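Local coordinates for protein Sam-dependent methyltransferases (Streptomyces davawensis, PDB 4D7K) that catalyses the two S-adenosyl methionine-dependent N-methylations that turn 8-amino-8-demethyl-D-riboflavin into the antibiotic roseoflavin, and works as a homodimer, at residues 64-68 and 81-85; 100-104 and 157-162; 106-110 and 151-155; 254-259 and 308-312; 280-286 and 337-343. All blocks are in the same frame, centred on the assembly; numbering follows the deposited sequence.

In the fold
The chain runs through the contacts from an N-terminal dimerisation domain to a C-terminal Rossmann-like methyltransferase domain. Contact 1 closes first, within the dimerisation domain, its centre about 26 Å from that of contact 2. Contacts 2 and 3, with centres about 9 Å apart, both join helix 102-107 to helix 149-165 and touch through Phe-162 and Phe-108. Contacts 4 and 5 have centres about 14 Å apart, and their segments alternate along the chain; they meet where Glu-255 and His-310 approach Asp-285. Residues in the segments of contacts 1 to 4 also meet the second subunit. Contacts 1 to 3 thus lie beside the homodimer interface, while contacts 4 and 5 belong to the methyltransferase fold.

Contact 1 of 5, residues 64-68 and 81-85; sequences RRLLR and EDSFE
Residues 64-68 form a regular alpha-helical turn within helix 60-72, closed by Arg-68 N to Arg-64 O at 2.7 Å. In 81-85, Glu-81 and Asp-82 both have positive phi and lead into extended strand residues 83-85. The helix and strand axes approach to 9.9 Å at 38°, with Arg-64 opposite Asp-82 (CA-CA 8.5 Å) and Leu-67 opposite Phe-84 (7.5 Å). The charged interaction is a bidentate salt bridge: Arg-64 (t, t, m) gives NE to OD1 of Asp-82 (chi1 t) at 3.0 Å and NH2 to Asp-82 OD2 at 2.8 Å. Helix 60-72 thereby packs on the short antiparallel sheet of the dimerisation domain, in a helix-and-hairpin arrangement consistent with its winged-helix-like family. The apolar interaction is CH-pi: Leu-67 (m, t) lays CB over the Phe-84 ring (chi1 m, chi2 87°), 3.6 Å from its centroid, and Leu-67 CD1 meets Phe-84 CD1 at 3.6 Å. On the helix, Arg-65 pairs with Asp-299 of the second subunit.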
# COMPACT_ATOMS: atom_id res chain seq x y z
N ARG A 64 5.87 -2.20 21.36
CA ARG A 64 6.91 -3.16 21.01
C ARG A 64 6.54 -3.95 19.76
O ARG A 64 7.40 -4.19 18.90
CB ARG A 64 7.16 -4.13 22.17
CG ARG A 64 8.25 -5.16 21.87
CD ARG A 64 8.47 -6.12 23.01
NE ARG A 64 8.89 -5.45 24.24
CZ ARG A 64 8.08 -5.22 25.26
NH1 ARG A 64 6.82 -5.62 25.21
NH2 ARG A 64 8.53 -4.59 26.34
N ARG A 65 5.28 -4.34 19.66
CA ARG A 65 4.79 -5.06 18.48
C ARG A 65 4.83 -4.17 17.24
O ARG A 65 5.18 -4.62 16.15
CB ARG A 65 3.37 -5.58 18.73
CG ARG A 65 3.30 -6.58 19.87
CD ARG A 65 1.86 -6.87 20.25
NE ARG A 65 1.11 -7.45 19.14
CZ ARG A 65 -0.21 -7.64 19.16
NH1 ARG A 65 -0.91 -7.29 20.23
NH2 ARG A 65 -0.82 -8.17 18.11
N LEU A 66 4.49 -2.89 17.40
CA LEU A 66 4.61 -1.92 16.32
C LEU A 66 6.07 -1.70 15.93
O LEU A 66 6.41 -1.66 14.74
CB LEU A 66 3.97 -0.59 16.73
CG LEU A 66 4.20 0.57 15.76
CD1 LEU A 66 3.50 0.30 14.44
CD2 LEU A 66 3.73 1.89 16.34
N LEU A 67 6.94 -1.55 16.92
CA LEU A 67 8.37 -1.33 16.68
C LEU A 67 9.01 -2.55 16.04
O LEU A 67 9.86 -2.42 15.16
CB LEU A 67 9.09 -0.98 17.99
CG LEU A 67 8.79 0.36 18.65
CD1 LEU A 67 9.40 0.41 20.05
CD2 LEU A 67 9.32 1.49 17.79
N ARG A 68 8.62 -3.73 16.50
CA ARG A 68 9.12 -4.96 15.92
C ARG A 68 8.69 -5.11 14.45
O ARG A 68 9.44 -5.63 13.62
CB ARG A 68 8.65 -6.15 16.76
CG ARG A 68 9.10 -7.50 16.29
CD ARG A 68 8.51 -8.56 17.19
NE ARG A 68 8.95 -8.42 18.57
CZ ARG A 68 8.19 -8.68 19.63
NH1 ARG A 68 6.93 -9.07 19.46
NH2 ARG A 68 8.68 -8.54 20.85
N GLU A 81 18.60 -5.99 24.90
CA GLU A 81 17.91 -5.40 26.05
C GLU A 81 16.67 -4.61 25.63
O GLU A 81 16.48 -3.46 26.04
CB GLU A 81 18.86 -4.51 26.86
CG GLU A 81 20.15 -5.22 27.28
CD GLU A 81 19.90 -6.61 27.83
OE1 GLU A 81 19.14 -6.73 28.82
OE2 GLU A 81 20.45 -7.58 27.27
N ASP A 82 15.83 -5.25 24.81
CA ASP A 82 14.53 -4.71 24.41
C ASP A 82 14.63 -3.28 23.88
O ASP A 82 13.93 -2.38 24.34
CB ASP A 82 13.56 -4.78 25.60
CG ASP A 82 12.11 -4.58 25.19
OD1 ASP A 82 11.81 -4.68 23.98
OD2 ASP A 82 11.27 -4.33 26.08
N SER A 83 15.51 -3.07 22.90
CA SER A 83 15.77 -1.73 22.38
C SER A 83 15.62 -1.67 20.87
O SER A 83 15.57 -2.69 20.19
CB SER A 83 17.17 -1.26 22.78
OG SER A 83 17.29 -1.14 24.19
N PHE A 84 15.55 -0.45 20.34
CA PHE A 84 15.48 -0.25 18.90
C PHE A 84 16.34 0.93 18.49
O PHE A 84 16.57 1.84 19.28
CB PHE A 84 14.03 -0.03 18.46
CG PHE A 84 13.14 -1.21 18.73
CD1 PHE A 84 12.50 -1.35 19.95
CD2 PHE A 84 12.96 -2.19 17.77
CE1 PHE A 84 11.70 -2.44 20.21
CE2 PHE A 84 12.15 -3.29 18.02
CZ PHE A 84 11.52 -3.41 19.24
N GLU A 85 16.85 0.88 17.27
CA GLU A 85 17.60 2.00 16.72
C GLU A 85 17.29 2.15 15.24
O GLU A 85 16.59 1.32 14.67
CB GLU A 85 19.11 1.83 16.96
CG GLU A 85 19.77 0.71 16.17
CD GLU A 85 21.26 0.62 16.47
OE1 GLU A 85 21.67 1.14 17.53
OE2 GLU A 85 22.02 0.04 15.66

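Contact 2 of 5, residues 100-104 and 157-162; sequences SMRGM and AAMVEF
A buried carboxylate meets the first turn of helix 102-107 here: Glu-161, from the C-terminal half of helix 149-165, accepts hydrogen bonds from two backbone NH groups of that turn. Ser-100 (phi/psi -59/150) precedes the helix in an ST turn, its OG accepting from Arg-102 N at 3.2 Å, while its O lies 3.1 Å from Glu-161 CG. Met-101 holds the N-cap position, with its CA 6.1 Å from that of Glu-161; its side chain packs on Leu-17 of the second subunit. Arg-102 starts the helix and extends its side chain to Ala-34 O. At Gly-103 the backbones come closest, CA to CA of Ala-158 4.3 Å; a CB there would clash with Ala-158 N and Ala-157 CB. Gly-103 N donates to Glu-161 OE2 at 2.8 Å, and Met-104 N to Glu-161 OE1 at 2.7 Å, so the carboxylate, on an m, t side chain, spans two successive amides. Met-104 (p, t, p) bends along the other helix: its CB is 4.3 Å from Ala-158 CB, and its SD makes an oblique Met-aromatic contact with Phe-162, 4.9 Å from the ring centroid, as Met-104 CE closes to 3.5 Å from Phe-162 CE1.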
# COMPACT_ATOMS: atom_id res chain seq x y z
N SER A 100 15.30 14.01 3.39
CA SER A 100 14.13 13.45 4.07
C SER A 100 13.03 13.02 3.10
O SER A 100 12.88 13.60 2.03
CB SER A 100 13.55 14.47 5.06
OG SER A 100 12.22 14.14 5.42
N MET A 101 12.27 12.01 3.50
CA MET A 101 11.15 11.51 2.72
C MET A 101 9.95 11.27 3.63
O MET A 101 9.09 10.44 3.33
CB MET A 101 11.54 10.23 1.97
CG MET A 101 12.55 10.49 0.84
SD MET A 101 13.14 9.02 -0.02
CE MET A 101 11.68 8.59 -0.98
N ARG A 102 9.90 12.00 4.73
CA ARG A 102 8.83 11.86 5.71
C ARG A 102 7.53 12.39 5.16
O ARG A 102 6.45 11.89 5.48
CB ARG A 102 9.19 12.59 7.01
CG ARG A 102 8.20 12.37 8.15
CD ARG A 102 8.53 13.22 9.37
NE ARG A 102 7.59 12.96 10.46
CZ ARG A 102 6.36 13.47 10.53
NH1 ARG A 102 5.92 14.27 9.57
NH2 ARG A 102 5.58 13.17 11.55
N GLY A 103 7.64 13.41 4.31
CA GLY A 103 6.47 14.06 3.74
C GLY A 103 5.58 13.13 2.94
O GLY A 103 4.38 13.03 3.19
N MET A 104 6.17 12.44 1.96
CA MET A 104 5.40 11.55 1.10
C MET A 104 4.90 10.32 1.86
O MET A 104 3.87 9.74 1.51
CB MET A 104 6.23 11.12 -0.10
CG MET A 104 7.27 10.07 0.21
SD MET A 104 8.01 9.35 -1.27
CE MET A 104 8.82 10.78 -1.98
N ALA A 157 6.34 19.14 1.89
CA ALA A 157 7.54 18.32 1.96
C ALA A 157 7.50 17.23 0.90
O ALA A 157 8.50 16.97 0.23
CB ALA A 157 7.69 17.71 3.34
N ALA A 158 6.33 16.60 0.74
CA ALA A 158 6.13 15.58 -0.28
C ALA A 158 6.50 16.10 -1.67
O ALA A 158 7.20 15.42 -2.42
CB ALA A 158 4.70 15.09 -0.26
N MET A 159 6.03 17.31 -2.00
CA MET A 159 6.30 17.93 -3.30
C MET A 159 7.78 18.24 -3.49
O MET A 159 8.31 18.15 -4.61
CB MET A 159 5.49 19.21 -3.47
CG MET A 159 3.99 19.00 -3.56
SD MET A 159 3.55 17.91 -4.93
CE MET A 159 2.95 16.48 -4.04
N VAL A 160 8.46 18.63 -2.42
CA VAL A 160 9.90 18.86 -2.47
C VAL A 160 10.62 17.54 -2.71
O VAL A 160 11.57 17.47 -3.49
CB VAL A 160 10.43 19.52 -1.17
CG1 VAL A 160 11.96 19.52 -1.13
CG2 VAL A 160 9.88 20.94 -1.04
N GLU A 161 10.15 16.49 -2.04
CA GLU A 161 10.75 15.16 -2.13
C GLU A 161 10.63 14.56 -3.54
O GLU A 161 11.59 14.01 -4.06
CB GLU A 161 10.13 14.23 -1.09
CG GLU A 161 10.45 14.64 0.34
CD GLU A 161 9.45 14.13 1.36
OE1 GLU A 161 8.55 13.35 0.97
OE2 GLU A 161 9.57 14.49 2.55
N PHE A 162 9.44 14.67 -4.13
CA PHE A 162 9.23 14.20 -5.50
C PHE A 162 10.11 14.97 -6.49
O PHE A 162 10.60 14.40 -7.46
CB PHE A 162 7.76 14.32 -5.89
CG PHE A 162 6.86 13.33 -5.21
CD1 PHE A 162 7.21 11.99 -5.11
CD2 PHE A 162 5.65 13.73 -4.66
CE1 PHE A 162 6.38 11.08 -4.48
CE2 PHE A 162 4.82 12.83 -4.03
CZ PHE A 162 5.19 11.50 -3.94

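Contact 3 of 5, residues 106-110 and 151-155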
# COMPACT_ATOMS: atom_id res chain seq x y z
N THR A 106 3.96 10.20 5.07
CA THR A 106 2.86 10.53 5.98
C THR A 106 1.62 11.09 5.28
O THR A 106 0.50 10.75 5.67
CB THR A 106 3.30 11.56 7.05
OG1 THR A 106 3.87 12.71 6.41
CG2 THR A 106 4.32 10.94 7.99
N PHE A 107 1.80 11.93 4.27
CA PHE A 107 0.67 12.63 3.66
C PHE A 107 -0.36 11.68 3.05
O PHE A 107 -1.56 11.83 3.30
CB PHE A 107 1.13 13.60 2.57
CG PHE A 107 -0.01 14.23 1.81
CD1 PHE A 107 -0.76 15.24 2.38
CD2 PHE A 107 -0.33 13.80 0.53
CE1 PHE A 107 -1.82 15.81 1.69
CE2 PHE A 107 -1.39 14.37 -0.16
CZ PHE A 107 -2.14 15.38 0.42
N PHE A 108 0.10 10.73 2.25
CA PHE A 108 -0.80 9.85 1.51
C PHE A 108 -1.45 8.78 2.39
O PHE A 108 -2.21 7.95 1.90
CB PHE A 108 -0.04 9.19 0.35
CG PHE A 108 0.40 10.16 -0.70
CD1 PHE A 108 -0.47 10.58 -1.69
CD2 PHE A 108 1.68 10.70 -0.65
CE1 PHE A 108 -0.07 11.50 -2.64
CE2 PHE A 108 2.08 11.63 -1.60
CZ PHE A 108 1.21 12.02 -2.59
N ALA A 109 -1.16 8.82 3.68
CA ALA A 109 -1.74 7.86 4.61
C ALA A 109 -2.53 8.58 5.69
O ALA A 109 -3.04 7.96 6.62
CB ALA A 109 -0.67 6.99 5.23
N GLU A 110 -2.63 9.90 5.57
CA GLU A 110 -3.48 10.67 6.46
C GLU A 110 -4.93 10.27 6.22
O GLU A 110 -5.31 9.99 5.09
CB GLU A 110 -3.28 12.18 6.25
CG GLU A 110 -1.91 12.71 6.66
CD GLU A 110 -1.72 12.76 8.16
OE1 GLU A 110 -2.67 12.43 8.91
OE2 GLU A 110 -0.61 13.13 8.61
N VAL A 151 -1.04 18.59 7.94
CA VAL A 151 -1.12 17.89 6.66
C VAL A 151 -0.60 18.79 5.54
O VAL A 151 0.03 18.31 4.59
CB VAL A 151 -2.57 17.43 6.36
CG1 VAL A 151 -2.65 16.74 5.01
CG2 VAL A 151 -3.05 16.49 7.45
N ARG A 152 -0.83 20.09 5.66
CA ARG A 152 -0.30 21.05 4.70
C ARG A 152 1.23 20.98 4.62
O ARG A 152 1.80 21.03 3.53
CB ARG A 152 -0.73 22.47 5.06
CG ARG A 152 -0.09 23.54 4.18
CD ARG A 152 -0.66 24.92 4.44
NE ARG A 152 -0.16 25.52 5.68
CZ ARG A 152 -0.93 25.96 6.67
NH1 ARG A 152 -2.25 25.87 6.58
NH2 ARG A 152 -0.38 26.50 7.74
N ASP A 153 1.88 20.85 5.77
CA ASP A 153 3.34 20.82 5.83
C ASP A 153 3.92 19.50 5.33
O ASP A 153 5.02 19.46 4.78
CB ASP A 153 3.82 21.09 7.26
CG ASP A 153 3.52 22.50 7.72
OD1 ASP A 153 3.24 23.36 6.85
OD2 ASP A 153 3.57 22.76 8.94
N GLU A 154 3.18 18.41 5.53
CA GLU A 154 3.59 17.12 4.99
C GLU A 154 3.42 17.11 3.47
O GLU A 154 4.20 16.48 2.75
CB GLU A 154 2.79 15.99 5.62
CG GLU A 154 3.15 15.75 7.08
CD GLU A 154 2.16 14.84 7.77
OE1 GLU A 154 1.19 14.42 7.11
OE2 GLU A 154 2.36 14.55 8.97
N PHE A 155 2.40 17.81 2.99
CA PHE A 155 2.15 17.91 1.55
C PHE A 155 3.27 18.66 0.85
O PHE A 155 3.77 18.22 -0.18
CB PHE A 155 0.81 18.61 1.28
CG PHE A 155 0.54 18.83 -0.19
CD1 PHE A 155 0.11 17.78 -0.98
CD2 PHE A 155 0.73 20.07 -0.77
CE1 PHE A 155 -0.12 17.96 -2.33
CE2 PHE A 155 0.50 20.27 -2.12
CZ PHE A 155 0.07 19.21 -2.90
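Phe-107 lays its ring against two residues four positions, about one turn, apart on helix 149-165. Val-151 CG1 meets the ring edge at Phe-107 CE1, 3.5 Å away, while Phe-155 turns its own edge toward the face in a T-shaped pair, with centroids 5.2 Å apart and planes at 60°; the closest atoms are Phe-107 CZ and Phe-155 CD1 at 3.6 Å. Phe-155 CB adds an off-centre CH-pi contact, 4.2 Å from the Phe-107 centroid. Leu-143 touches both Val-151 and Phe-155, extending this apolar patch between helices 102-107 and 149-165 onto helix 139-144. Beside it, Phe-107 and Glu-154 bring their CA atoms within 5.5 Å, and Glu-154 CD lies 3.1 Å from Thr-106 OG1, a hydroxyl hydrogen-bonded to Arg-102 O. Glu-110, at the N-cap of the following helix, folds back with chi1 and chi2 both m, bringing its OE2 to 2.7 Å from Glu-154 OE1. Lys-35 of helix 13-35 forms salt bridges with both acids, and Tyr-31 OH binds Glu-110 OE1. The shared lysine can balance one negative charge, and with the carboxyl oxygens so close, one of the two acids probably holds a proton.

Contact 4 of 5, residues 254-259 and 308-312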
# COMPACT_ATOMS: atom_id res chain seq x y z
N LEU A 254 0.03 24.45 -16.25
CA LEU A 254 -1.14 24.46 -17.12
C LEU A 254 -2.05 23.27 -16.86
O LEU A 254 -3.06 23.09 -17.55
CB LEU A 254 -0.70 24.47 -18.58
CG LEU A 254 0.40 25.48 -18.90
CD1 LEU A 254 0.85 25.36 -20.34
CD2 LEU A 254 -0.09 26.89 -18.60
N GLU A 255 -1.70 22.45 -15.87
CA GLU A 255 -2.47 21.27 -15.53
C GLU A 255 -3.87 21.61 -15.02
O GLU A 255 -4.82 20.88 -15.26
CB GLU A 255 -1.72 20.44 -14.48
CG GLU A 255 -0.44 19.81 -14.99
CD GLU A 255 0.45 19.31 -13.88
OE1 GLU A 255 0.29 19.79 -12.73
OE2 GLU A 255 1.31 18.44 -14.14
N ASP A 256 -3.99 22.74 -14.32
CA ASP A 256 -5.27 23.15 -13.76
C ASP A 256 -5.78 24.45 -14.37
O ASP A 256 -6.82 24.98 -13.95
CB ASP A 256 -5.17 23.28 -12.24
CG ASP A 256 -4.05 24.20 -11.81
OD1 ASP A 256 -3.09 24.37 -12.59
OD2 ASP A 256 -4.13 24.74 -10.69
N TRP A 257 -5.06 24.97 -15.36
CA TRP A 257 -5.52 26.15 -16.10
C TRP A 257 -6.49 25.73 -17.20
O TRP A 257 -6.32 24.69 -17.83
CB TRP A 257 -4.35 26.92 -16.70
CG TRP A 257 -3.64 27.82 -15.75
CD1 TRP A 257 -3.32 27.55 -14.45
CD2 TRP A 257 -3.16 29.15 -16.01
NE1 TRP A 257 -2.67 28.62 -13.89
CE2 TRP A 257 -2.56 29.62 -14.82
CE3 TRP A 257 -3.17 29.98 -17.13
CZ2 TRP A 257 -1.98 30.88 -14.73
CZ3 TRP A 257 -2.60 31.24 -17.03
CH2 TRP A 257 -2.02 31.67 -15.84
N ALA A 258 -7.51 26.56 -17.44
CA ALA A 258 -8.45 26.31 -18.52
C ALA A 258 -7.77 26.54 -19.86
O ALA A 258 -6.68 27.11 -19.92
CB ALA A 258 -9.67 27.20 -18.38
N ASP A 259 -8.41 26.10 -20.94
CA ASP A 259 -7.86 26.29 -22.28
C ASP A 259 -7.73 27.77 -22.61
O ASP A 259 -6.66 28.23 -23.01
CB ASP A 259 -8.74 25.60 -23.33
CG ASP A 259 -8.58 24.10 -23.33
OD1 ASP A 259 -7.56 23.61 -22.80
OD2 ASP A 259 -9.47 23.40 -23.86
N GLY A 308 -7.72 19.03 -12.18
CA GLY A 308 -6.93 19.16 -13.39
C GLY A 308 -6.56 17.82 -14.00
O GLY A 308 -6.64 16.78 -13.35
N GLU A 309 -6.13 17.86 -15.26
CA GLU A 309 -5.82 16.65 -16.01
C GLU A 309 -4.59 16.83 -16.91
O GLU A 309 -4.31 17.93 -17.38
CB GLU A 309 -7.04 16.24 -16.83
CG GLU A 309 -7.01 14.81 -17.36
CD GLU A 309 -8.26 14.45 -18.12
OE1 GLU A 309 -9.06 15.36 -18.43
OE2 GLU A 309 -8.46 13.25 -18.42
N HIS A 310 -3.87 15.73 -17.14
CA HIS A 310 -2.76 15.75 -18.09
C HIS A 310 -3.32 15.78 -19.51
O HIS A 310 -4.44 15.34 -19.74
CB HIS A 310 -1.86 14.53 -17.91
CG HIS A 310 -1.18 14.48 -16.57
ND1 HIS A 310 -0.33 15.47 -16.13
CD2 HIS A 310 -1.22 13.54 -15.59
CE1 HIS A 310 0.12 15.15 -14.93
NE2 HIS A 310 -0.41 13.99 -14.58
N ARG A 311 -2.53 16.30 -20.44
CA ARG A 311 -2.99 16.42 -21.82
C ARG A 311 -2.30 15.45 -22.77
O ARG A 311 -1.14 15.07 -22.56
CB ARG A 311 -2.80 17.86 -22.32
CG ARG A 311 -3.76 18.88 -21.71
CD ARG A 311 -3.48 20.28 -22.26
NE ARG A 311 -4.49 21.27 -21.87
CZ ARG A 311 -4.38 22.06 -20.81
NH1 ARG A 311 -3.32 21.98 -20.02
NH2 ARG A 311 -5.34 22.94 -20.53
N THR A 312 -3.01 15.02 -23.81
CA THR A 312 -2.42 14.22 -24.87
C THR A 312 -1.61 15.13 -25.77
O THR A 312 -1.65 16.35 -25.62
CB THR A 312 -3.47 13.49 -25.72
OG1 THR A 312 -4.26 14.45 -26.43
CG2 THR A 312 -4.38 12.65 -24.85
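Arg-311 makes the principal polar link, reaching across with a nearly extended side chain to the inside of the 254-259 loop. Its NH1 donates to Leu-254 O at 2.7 Å, and its NH2 forms a salt bridge with Asp-259 OD1 at 3.2 Å; a weak hydrogen bond runs from Arg-311 NH2 to Trp-257 O at 3.4 Å. All three oxygens lie near the guanidinium plane, so one side chain ties together the two ends of the loop. Glu-309 N donates to Glu-255 O at 3.3 Å. The backbones close up next to this bond, with Gly-308 CA 4.3 Å from Asp-256 CA, and a CB on Gly-308 would clash with Glu-255 O. Glu-255 OE2 lies at the edge of the His-310 ring, 3.6 Å from His-310 CE1. Trp-316 of helix 313-322 makes a cation-pi contact with Arg-311 and packs on Leu-254. The end of the Trp-257 side chain leads away from 308-312 and lies about 4 Å (nearest side-chain atoms) from Phe-237, a predicted S-adenosyl-L-methionine-binding residue. This placement is consistent with the class I fold, whose cofactor site lies at the C-terminal ends of the parallel strands.

Contact 5 of 5, residues 280-286 and 337-343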
# COMPACT_ATOMS: atom_id res chain seq x y z
N ARG A 280 13.51 28.41 -26.98
CA ARG A 280 12.53 27.34 -26.78
C ARG A 280 11.63 27.57 -25.58
O ARG A 280 12.01 28.21 -24.60
CB ARG A 280 13.23 25.99 -26.63
CG ARG A 280 13.97 25.50 -27.86
CD ARG A 280 13.01 25.08 -28.96
NE ARG A 280 13.72 24.52 -30.10
CZ ARG A 280 14.11 25.22 -31.17
NH1 ARG A 280 13.85 26.52 -31.25
NH2 ARG A 280 14.75 24.62 -32.16
N LEU A 281 10.42 27.04 -25.68
CA LEU A 281 9.53 26.88 -24.54
C LEU A 281 9.54 25.40 -24.16
O LEU A 281 9.16 24.56 -24.97
CB LEU A 281 8.12 27.36 -24.85
CG LEU A 281 7.02 26.99 -23.85
CD1 LEU A 281 7.33 27.53 -22.46
CD2 LEU A 281 5.67 27.51 -24.33
N LEU A 282 10.00 25.09 -22.96
CA LEU A 282 10.07 23.70 -22.51
C LEU A 282 8.98 23.41 -21.48
O LEU A 282 9.00 23.97 -20.39
CB LEU A 282 11.45 23.39 -21.92
CG LEU A 282 12.66 23.86 -22.72
CD1 LEU A 282 13.94 23.55 -21.96
CD2 LEU A 282 12.69 23.24 -24.11
N ILE A 283 8.03 22.56 -21.84
CA ILE A 283 6.96 22.21 -20.91
C ILE A 283 7.22 20.85 -20.29
O ILE A 283 7.30 19.83 -20.97
CB ILE A 283 5.59 22.22 -21.60
CG1 ILE A 283 5.33 23.57 -22.27
CG2 ILE A 283 4.49 21.92 -20.60
CD1 ILE A 283 3.97 23.70 -22.91
N LEU A 284 7.35 20.84 -18.97
CA LEU A 284 7.64 19.62 -18.23
C LEU A 284 6.34 19.06 -17.66
O LEU A 284 5.68 19.70 -16.85
CB LEU A 284 8.66 19.89 -17.12
CG LEU A 284 10.15 19.95 -17.48
CD1 LEU A 284 10.45 20.96 -18.58
CD2 LEU A 284 10.98 20.27 -16.25
N ASP A 285 5.98 17.86 -18.09
CA ASP A 285 4.71 17.26 -17.69
C ASP A 285 4.69 15.77 -18.01
O ASP A 285 5.60 15.25 -18.65
CB ASP A 285 3.55 17.97 -18.39
CG ASP A 285 2.23 17.84 -17.63
OD1 ASP A 285 2.16 17.05 -16.67
OD2 ASP A 285 1.26 18.52 -18.01
N SER A 286 3.64 15.10 -17.55
CA SER A 286 3.35 13.74 -17.99
C SER A 286 2.39 13.81 -19.17
O SER A 286 1.37 14.49 -19.10
CB SER A 286 2.76 12.91 -16.85
OG SER A 286 2.50 11.58 -17.27
N TRP A 337 7.70 11.47 -16.51
CA TRP A 337 7.69 12.82 -17.03
C TRP A 337 8.33 12.92 -18.41
O TRP A 337 8.98 11.99 -18.88
CB TRP A 337 8.42 13.75 -16.05
CG TRP A 337 7.99 13.55 -14.64
CD1 TRP A 337 8.72 13.01 -13.63
CD2 TRP A 337 6.71 13.87 -14.07
NE1 TRP A 337 7.99 12.98 -12.47
CE2 TRP A 337 6.74 13.50 -12.71
CE3 TRP A 337 5.54 14.44 -14.59
CZ2 TRP A 337 5.66 13.68 -11.86
CZ3 TRP A 337 4.46 14.62 -13.74
CH2 TRP A 337 4.52 14.24 -12.39
N ALA A 338 8.12 14.06 -19.05
CA ALA A 338 8.67 14.30 -20.37
C ALA A 338 8.97 15.78 -20.54
O ALA A 338 8.36 16.63 -19.89
CB ALA A 338 7.70 13.83 -21.44
N VAL A 339 9.92 16.09 -21.41
CA VAL A 339 10.17 17.48 -21.76
C VAL A 339 9.59 17.79 -23.13
O VAL A 339 10.07 17.29 -24.14
CB VAL A 339 11.67 17.81 -21.75
CG1 VAL A 339 11.90 19.24 -22.22
CG2 VAL A 339 12.24 17.61 -20.36
N ILE A 340 8.52 18.58 -23.14
CA ILE A 340 7.91 19.02 -24.39
C ILE A 340 8.68 20.21 -24.93
O ILE A 340 8.58 21.31 -24.40
CB ILE A 340 6.43 19.39 -24.21
CG1 ILE A 340 5.66 18.25 -23.56
CG2 ILE A 340 5.80 19.77 -25.54
CD1 ILE A 340 4.19 18.55 -23.32
N GLU A 341 9.45 20.00 -25.99
CA GLU A 341 10.22 21.08 -26.58
C GLU A 341 9.39 21.82 -27.63
O GLU A 341 8.98 21.23 -28.63
CB GLU A 341 11.51 20.55 -27.20
CG GLU A 341 12.43 21.63 -27.74
CD GLU A 341 13.60 21.07 -28.52
OE1 GLU A 341 13.83 19.85 -28.44
OE2 GLU A 341 14.28 21.85 -29.21
N CYS A 342 9.14 23.11 -27.40
CA CYS A 342 8.30 23.90 -28.29
C CYS A 342 9.06 25.05 -28.93
O CYS A 342 9.91 25.68 -28.30
CB CYS A 342 7.09 24.46 -27.53
SG CYS A 342 6.09 23.21 -26.70
N ARG A 343 8.74 25.33 -30.19
CA ARG A 343 9.41 26.37 -30.94
C ARG A 343 8.40 27.39 -31.47
O ARG A 343 7.28 27.03 -31.82
CB ARG A 343 10.20 25.75 -32.10
CG ARG A 343 10.95 26.73 -32.98
CD ARG A 343 11.64 25.97 -34.10
NE ARG A 343 10.76 24.96 -34.67
CZ ARG A 343 11.18 23.92 -35.38
NH1 ARG A 343 12.47 23.73 -35.60
NH2 ARG A 343 10.30 23.05 -35.86
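Ile-283 and Ile-340 pair at the centre, their CB atoms 3.9 Å apart, on the sheet face also bearing Leu-281 and Cys-342, whose CB atoms are 4.1 Å apart. Trp-316 of helix 313-322 covers both isoleucines. On the other face, Val-339 fits between Leu-282 and Leu-284, with Val-339 CG1 4.2 Å from Leu-282 CB and Val-339 CG2 4.2 Å from Leu-284 CD1. The antiparallel backbones are joined by reciprocal hydrogen bonds at Leu-281/Cys-342, Ile-283/Ile-340 and Asp-285/Ala-338; Ile-283 N to Ile-340 O measures 2.9 Å and Ile-340 N to Ile-283 O 2.8 Å. At one end the Trp-337 ring edge approaches Ser-286 N, 3.6 Å from Trp-337 CE3. At the other, Arg-280 NE forms a salt bridge with Glu-341 OE2 at 2.9 Å, an acid also bound by Arg-178. Strand 280-285 is parallel to its other neighbour, 247-251, so this pairing begins the antiparallel end of the 3-2-1-4-5-7-6 sheet, the hallmark of class I methyltransferases.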